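Local atomic coordinates of beta 1-3 glucanase (Clostridium beijerinckii NCIMB 8052, PDB entry 5H4E), a protein that probably hydrolyses beta-1,3-glucan as a glycoside hydrolase of family 64, acting on the beta-1,3 linkages between its glucose units. Residues A142-D146 against G147-N151; S199-S203 against D204-A208; Y323-D327 against A328-Y332. All blocks are in the same frame, centred on the assembly; numbering follows the deposited sequence.

Contact 1. Residues A142-D146 against G147-N151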
# COMPACT_ATOMS: atom_id res chain seq x y z
N ALA A 142 -2.01 11.83 0.68
CA ALA A 142 -2.98 12.69 1.36
C ALA A 142 -2.30 14.00 1.69
O ALA A 142 -1.13 14.02 2.08
CB ALA A 142 -3.51 12.03 2.61
N TRP A 143 -3.02 15.10 1.49
CA TRP A 143 -2.50 16.41 1.81
C TRP A 143 -3.48 17.02 2.78
O TRP A 143 -4.62 17.32 2.41
CB TRP A 143 -2.33 17.25 0.55
CG TRP A 143 -1.71 18.60 0.78
CD1 TRP A 143 -1.02 19.03 1.88
CD2 TRP A 143 -1.75 19.70 -0.13
NE1 TRP A 143 -0.62 20.34 1.70
CE2 TRP A 143 -1.06 20.77 0.48
CE3 TRP A 143 -2.31 19.88 -1.40
CZ2 TRP A 143 -0.90 22.00 -0.15
CZ3 TRP A 143 -2.16 21.10 -2.02
CH2 TRP A 143 -1.46 22.15 -1.39
N THR A 144 -3.05 17.18 4.03
CA THR A 144 -3.94 17.63 5.09
C THR A 144 -3.39 18.87 5.76
O THR A 144 -2.42 19.46 5.29
CB THR A 144 -4.12 16.55 6.15
OG1 THR A 144 -2.87 16.33 6.82
CG2 THR A 144 -4.57 15.23 5.50
N ASN A 145 -4.01 19.26 6.86
CA ASN A 145 -3.55 20.39 7.66
C ASN A 145 -2.11 20.21 8.16
O ASN A 145 -1.43 21.18 8.51
CB ASN A 145 -4.49 20.60 8.85
CG ASN A 145 -4.08 21.78 9.71
OD1 ASN A 145 -3.79 22.86 9.19
ND2 ASN A 145 -4.04 21.57 11.03
N ASP A 146 -1.65 18.96 8.19
CA ASP A 146 -0.35 18.62 8.75
C ASP A 146 0.72 18.31 7.70
O ASP A 146 1.81 17.87 8.04
CB ASP A 146 -0.50 17.44 9.70
CG ASP A 146 -1.46 17.74 10.84
OD1 ASP A 146 -1.48 18.91 11.30
OD2 ASP A 146 -2.19 16.82 11.26
N GLY A 147 0.41 18.56 6.43
CA GLY A 147 1.38 18.35 5.36
C GLY A 147 0.93 17.28 4.39
O GLY A 147 -0.21 16.82 4.42
N LEU A 148 1.85 16.86 3.53
CA LEU A 148 1.55 15.89 2.48
C LEU A 148 2.31 14.59 2.73
O LEU A 148 3.49 14.63 3.08
CB LEU A 148 1.89 16.47 1.11
CG LEU A 148 1.62 15.67 -0.17
CD1 LEU A 148 1.43 16.67 -1.30
CD2 LEU A 148 2.76 14.74 -0.48
N TRP A 149 1.63 13.46 2.56
CA TRP A 149 2.25 12.14 2.59
C TRP A 149 2.06 11.53 1.22
O TRP A 149 0.97 11.61 0.69
CB TRP A 149 1.61 11.22 3.63
CG TRP A 149 1.92 11.52 5.06
CD1 TRP A 149 2.74 10.81 5.90
CD2 TRP A 149 1.39 12.60 5.84
NE1 TRP A 149 2.76 11.39 7.14
CE2 TRP A 149 1.94 12.49 7.13
CE3 TRP A 149 0.52 13.66 5.56
CZ2 TRP A 149 1.64 13.40 8.15
CZ3 TRP A 149 0.23 14.57 6.58
CH2 TRP A 149 0.79 14.42 7.86
N ILE A 150 3.09 10.93 0.65
CA ILE A 150 2.91 10.26 -0.62
C ILE A 150 3.82 9.04 -0.64
O ILE A 150 4.91 9.07 -0.06
CB ILE A 150 3.18 11.22 -1.82
CG1 ILE A 150 2.97 10.51 -3.15
CG2 ILE A 150 4.59 11.85 -1.72
CD1 ILE A 150 2.85 11.45 -4.34
N ASN A 151 3.35 7.94 -1.23
CA ASN A 151 4.17 6.72 -1.23
C ASN A 151 3.86 5.79 -2.40
O ASN A 151 2.72 5.74 -2.89
CB ASN A 151 4.02 5.95 0.10
CG ASN A 151 2.58 5.53 0.37
OD1 ASN A 151 1.80 6.30 0.94
ND2 ASN A 151 2.21 4.31 -0.03
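Trp143 and Leu148 meet on one face of a beta hairpin with a two-residue loop, and Thr144 and Trp149 meet on the other. The hairpin joins the antiparallel strands 136-144 and 147-151 through a type I turn from Thr144 to Gly147. Its tight part is the backbone ladder. Ala142 and Trp149 exchange two hydrogen bonds, the straighter from Trp149 N to Ala142 O (2.9 Å), while Thr144 N donates to Gly147 O at 2.9 Å. The return bond, Gly147 N to Thr144 O, is longer at 3.2 Å and comes from above the carbonyl plane. Gly147 closes the turn with a phi of 116°, a conformation reached easily only without a side chain. On the inner face Leu148 is buried among Val9, Leu166 and Pro366. Trp143 CG is anti to the backbone N (chi1 -176°), which brings the indole beside this leucine: Leu148 CB lies 4.0 Å from Trp143 CD1, CD1 of the leucine sits over the rim of one ring face, and Gly147 O meets the ring edge. Lys91 adds a cation-pi contact to the same indole. The turn itself is the loose, solvent side, with Asn145 and Asp146 exposed. Thr144 OG1 still ties it down by accepting from Asp146 N, an ST turn. Trp149, which stacks on His362, extends its six-membered ring back toward the turn, across the threonine at about a right angle. Thr144 OG1 is 3.6 Å from Trp149 CZ3, and at the indole edge, in plane, Asp146 CB lies 3.8 Å from Trp149 CH2.

Contact 2. Residues S199-S203 against D204-A208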
# COMPACT_ATOMS: atom_id res chain seq x y z
N SER A 199 5.85 -18.94 -6.14
CA SER A 199 4.78 -18.97 -7.14
C SER A 199 3.88 -17.74 -7.06
O SER A 199 2.88 -17.65 -7.76
CB SER A 199 3.93 -20.24 -7.01
OG SER A 199 3.12 -20.23 -5.84
N LEU A 200 4.25 -16.78 -6.21
CA LEU A 200 3.57 -15.49 -6.21
C LEU A 200 3.84 -14.76 -7.52
O LEU A 200 3.10 -13.85 -7.90
CB LEU A 200 4.02 -14.63 -5.02
CG LEU A 200 3.56 -15.17 -3.66
CD1 LEU A 200 4.08 -14.28 -2.50
CD2 LEU A 200 2.03 -15.32 -3.61
N VAL A 201 4.92 -15.16 -8.20
CA VAL A 201 5.29 -14.59 -9.48
C VAL A 201 4.36 -15.04 -10.59
O VAL A 201 4.22 -16.24 -10.84
CB VAL A 201 6.72 -15.00 -9.89
CG1 VAL A 201 7.08 -14.41 -11.25
CG2 VAL A 201 7.71 -14.57 -8.85
N HIS A 202 3.73 -14.08 -11.26
CA HIS A 202 3.02 -14.34 -12.50
C HIS A 202 3.71 -13.53 -13.57
O HIS A 202 4.59 -12.74 -13.27
CB HIS A 202 1.53 -13.98 -12.39
CG HIS A 202 0.76 -14.85 -11.44
ND1 HIS A 202 -0.34 -15.59 -11.81
CD2 HIS A 202 0.98 -15.14 -10.13
CE1 HIS A 202 -0.79 -16.27 -10.77
NE2 HIS A 202 -0.01 -16.01 -9.74
N SER A 203 3.31 -13.71 -14.83
CA SER A 203 3.99 -13.01 -15.90
C SER A 203 3.70 -11.50 -15.85
O SER A 203 4.55 -10.69 -16.25
CB SER A 203 3.60 -13.59 -17.27
OG SER A 203 2.22 -13.39 -17.51
N ASP A 204 2.53 -11.12 -15.35
CA ASP A 204 2.13 -9.71 -15.34
C ASP A 204 2.49 -8.97 -14.05
O ASP A 204 2.79 -7.78 -14.08
CB ASP A 204 0.62 -9.57 -15.61
CG ASP A 204 -0.24 -10.28 -14.57
OD1 ASP A 204 0.23 -11.27 -13.97
OD2 ASP A 204 -1.39 -9.86 -14.38
N ARG A 205 2.46 -9.67 -12.91
CA ARG A 205 2.81 -9.06 -11.63
C ARG A 205 3.19 -10.13 -10.61
O ARG A 205 2.90 -11.31 -10.79
CB ARG A 205 1.65 -8.21 -11.10
CG ARG A 205 0.48 -9.01 -10.50
CD ARG A 205 -0.84 -8.26 -10.59
NE ARG A 205 -1.22 -8.09 -11.99
CZ ARG A 205 -1.35 -6.93 -12.61
NH1 ARG A 205 -1.67 -6.92 -13.90
NH2 ARG A 205 -1.19 -5.78 -11.95
N ILE A 206 3.83 -9.71 -9.52
CA ILE A 206 4.01 -10.60 -8.38
C ILE A 206 3.01 -10.23 -7.29
O ILE A 206 2.97 -9.08 -6.83
CB ILE A 206 5.43 -10.53 -7.79
CG1 ILE A 206 6.47 -10.80 -8.88
CG2 ILE A 206 5.58 -11.53 -6.63
CD1 ILE A 206 7.91 -10.45 -8.46
N TYR A 207 2.19 -11.19 -6.89
CA TYR A 207 1.18 -10.94 -5.87
C TYR A 207 1.80 -10.93 -4.49
O TYR A 207 2.65 -11.75 -4.18
CB TYR A 207 0.06 -11.99 -5.93
CG TYR A 207 -0.72 -11.85 -7.21
CD1 TYR A 207 -1.72 -10.89 -7.32
CD2 TYR A 207 -0.44 -12.64 -8.33
CE1 TYR A 207 -2.43 -10.72 -8.49
CE2 TYR A 207 -1.15 -12.47 -9.51
CZ TYR A 207 -2.15 -11.52 -9.58
OH TYR A 207 -2.86 -11.35 -10.75
N ALA A 208 1.39 -9.97 -3.67
CA ALA A 208 1.66 -10.08 -2.26
C ALA A 208 1.03 -11.37 -1.73
O ALA A 208 0.09 -11.91 -2.35
CB ALA A 208 1.13 -8.84 -1.52
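Tyr207 drives the edge of its ring into one face of the His202 imidazole, a T-shaped pair with centroids 4.8 Å apart and planes at 88°. Tyr207 CE2 stands 3.5 Å above the imidazole plane, offset toward the rim, while Leu200 O lies at the edge of the same ring, in its plane. The phenol in turn carries Arg205 CG over the rim of one of its faces. Tyr207 CG is anti to the carbonyl carbon (chi1 -67°), swinging the ring back along its own strand to reach the histidine. The third flat group, the Arg205 guanidinium, has Asp204 OD2 at its edge in a side-on salt bridge: NE and NH1 of Arg205 both hold Asp204 OD2, each at 3.0 Å, approaching from one face of the carboxylate. The guanidinium is anchored further by Gln157 and by Ile134 O, which should hold its rotation. These groups hang from a tight reversal of the chain that resembles a hairpin but makes a single beta bridge, Val201 with Ile206. Its backbone bonds run from Tyr207 N to Leu200 O (3.0 Å) and from His202 N to Arg205 O (2.9 Å). The returning strand 206-207 pairs on its other edge with strand 157-158. Val201 and Ile206 run alongside each other in the same direction, with Val201 CG2 4.0 Å from Ile206 CG1, and both touch Tyr189 of helix 182-192. Ile206 also reaches Phe333 and Trp337 of helix 332-339. At the open end of the reversal, Leu200 wraps its side chain around Tyr207 O, a buried carbonyl oxygen that has no hydrogen-bonding partner in the model; Leu200 CB is 3.3 Å from it.

Contact 3. Residues Y323-D327 against A328-Y332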
# COMPACT_ATOMS: atom_id res chain seq x y z
N TYR A 323 17.94 -6.99 12.29
CA TYR A 323 17.39 -8.15 12.97
C TYR A 323 16.14 -8.72 12.29
O TYR A 323 15.63 -9.76 12.71
CB TYR A 323 17.07 -7.80 14.43
CG TYR A 323 18.32 -7.56 15.25
CD1 TYR A 323 18.98 -6.34 15.21
CD2 TYR A 323 18.85 -8.57 16.04
CE1 TYR A 323 20.13 -6.12 15.96
CE2 TYR A 323 20.00 -8.36 16.78
CZ TYR A 323 20.63 -7.14 16.73
OH TYR A 323 21.77 -6.94 17.47
N PHE A 324 15.66 -8.05 11.23
CA PHE A 324 14.41 -8.44 10.58
C PHE A 324 14.64 -9.61 9.61
O PHE A 324 15.70 -9.71 9.00
CB PHE A 324 13.77 -7.29 9.78
CG PHE A 324 13.43 -6.04 10.57
CD1 PHE A 324 13.41 -6.02 11.96
CD2 PHE A 324 13.11 -4.87 9.89
CE1 PHE A 324 13.10 -4.84 12.65
CE2 PHE A 324 12.80 -3.70 10.57
CZ PHE A 324 12.79 -3.69 11.95
N TYR A 325 13.61 -10.45 9.46
CA TYR A 325 13.57 -11.50 8.44
C TYR A 325 14.70 -12.52 8.55
O TYR A 325 15.12 -13.10 7.55
CB TYR A 325 13.60 -10.88 7.05
CG TYR A 325 12.57 -9.79 6.84
CD1 TYR A 325 11.22 -10.09 6.72
CD2 TYR A 325 12.96 -8.46 6.76
CE1 TYR A 325 10.28 -9.09 6.52
CE2 TYR A 325 12.02 -7.44 6.56
CZ TYR A 325 10.69 -7.77 6.44
OH TYR A 325 9.77 -6.76 6.23
N LYS A 326 15.18 -12.76 9.77
CA LYS A 326 16.34 -13.62 9.99
C LYS A 326 15.98 -15.10 10.07
O LYS A 326 16.84 -15.97 9.97
CB LYS A 326 17.07 -13.20 11.26
CG LYS A 326 17.94 -11.95 11.10
CD LYS A 326 19.22 -12.29 10.35
CE LYS A 326 20.13 -11.08 10.16
NZ LYS A 326 19.49 -9.96 9.39
N ASP A 327 14.71 -15.40 10.29
CA ASP A 327 14.27 -16.79 10.22
C ASP A 327 12.82 -16.88 9.79
O ASP A 327 12.05 -15.93 9.95
CB ASP A 327 14.48 -17.50 11.56
CG ASP A 327 14.42 -19.02 11.43
OD1 ASP A 327 14.42 -19.53 10.27
OD2 ASP A 327 14.39 -19.72 12.47
N ALA A 328 12.46 -18.04 9.25
CA ALA A 328 11.10 -18.32 8.82
C ALA A 328 10.24 -18.75 10.01
O ALA A 328 10.74 -19.36 10.96
CB ALA A 328 11.11 -19.41 7.75
N PRO A 329 8.94 -18.43 9.98
CA PRO A 329 8.24 -17.70 8.92
C PRO A 329 8.46 -16.20 9.01
O PRO A 329 8.47 -15.63 10.09
CB PRO A 329 6.77 -18.04 9.19
CG PRO A 329 6.71 -18.16 10.66
CD PRO A 329 8.02 -18.83 11.06
N ALA A 330 8.61 -15.56 7.85
CA ALA A 330 8.68 -14.11 7.80
C ALA A 330 8.09 -13.67 6.47
O ALA A 330 7.87 -14.50 5.59
CB ALA A 330 10.11 -13.62 7.95
N ASN A 331 7.85 -12.37 6.32
CA ASN A 331 7.29 -11.89 5.06
C ASN A 331 8.41 -11.68 4.04
O ASN A 331 8.87 -10.56 3.83
CB ASN A 331 6.48 -10.62 5.27
CG ASN A 331 5.56 -10.31 4.11
OD1 ASN A 331 5.93 -10.55 2.97
ND2 ASN A 331 4.37 -9.79 4.40
N TYR A 332 8.84 -12.76 3.40
CA TYR A 332 9.97 -12.68 2.47
C TYR A 332 9.64 -11.91 1.19
O TYR A 332 10.53 -11.37 0.54
CB TYR A 332 10.47 -14.09 2.15
CG TYR A 332 11.20 -14.68 3.33
CD1 TYR A 332 12.49 -14.25 3.65
CD2 TYR A 332 10.60 -15.62 4.16
CE1 TYR A 332 13.18 -14.76 4.73
CE2 TYR A 332 11.29 -16.16 5.26
CZ TYR A 332 12.58 -15.71 5.54
OH TYR A 332 13.29 -16.21 6.61
O HOH W 1 15.89 -15.60 6.73
O HOH W 2 11.82 -20.70 13.35
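Tyr325, whose side chain meets Ala330 and Asn331 across the loop, has a left-handed backbone (phi 60°, psi 31°), and the chain returns through a cis peptide bond between Ala328 and Pro329. The buried Tyr325 ring presents its edge to the second half of the loop. The methyl Ala330 CB lies near the ring plane, 3.9 Å from Tyr325 CD1, and Asn331 O approaches Tyr325 CE1 obliquely at 3.4 Å. Phe349 and, from helix 332-339, Ala334, Lys335 and His338 also pack on this tyrosine. Tyr332 reaches back over the first half of the loop: a chi1 of -73° turns its ring away from its own carbonyl and directs it across the loop until the hydroxyl stands over the Asp327 peptide. The link between the two tyrosines is indirect. One water, at the edge of the Tyr332 ring and in its plane, lies 2.7 Å from Tyr332 OH and donates to Tyr325 O, also at 2.7 Å. At the exposed bend the Asp327 carboxylate curls onto the following residue. Its OD1 accepts from Ala328 N at 2.7 Å, a bent bond that meets the oxygen from above the carboxylate plane. A second water bridges the other oxygen, donating to Asp327 OD2 and Ala328 O. Hydrogen bonds between Tyr225 OH and Ala330 N and between His310 and Pro329 O tie down the returning chain. Asn331 centres an inverse gamma turn, with a weak Tyr332 N to Ala330 O bond of 3.0 Å. Its ND2 holds Asn308, while OD1 accepts from Ala334 N, the side-chain cap of an N-cap asparagine at the start of helix 332-339.

Overall arrangement
All three contacts are local chain reversals. Contact 2 has the largest share of buried touching residues, five of nine; contact 3 lies farthest from the chain's centre. Contact 1 is the regular one, a hairpin in a large antiparallel sheet with an apolar inner face and a polar surface turn. It lies about 31 Å, centre to centre, from the others. Contacts 2 and 3 are irregular loops whose nearest atoms are about 7 Å apart. They share helix 332-339: Ile206 packs against it, whereas 328-332 leads into it. Chemistry follows place: ladder bonds and indole packing in contact 1, a T-shaped pair and a salt bridge in contact 2, water bridges and helix capping in contact 3.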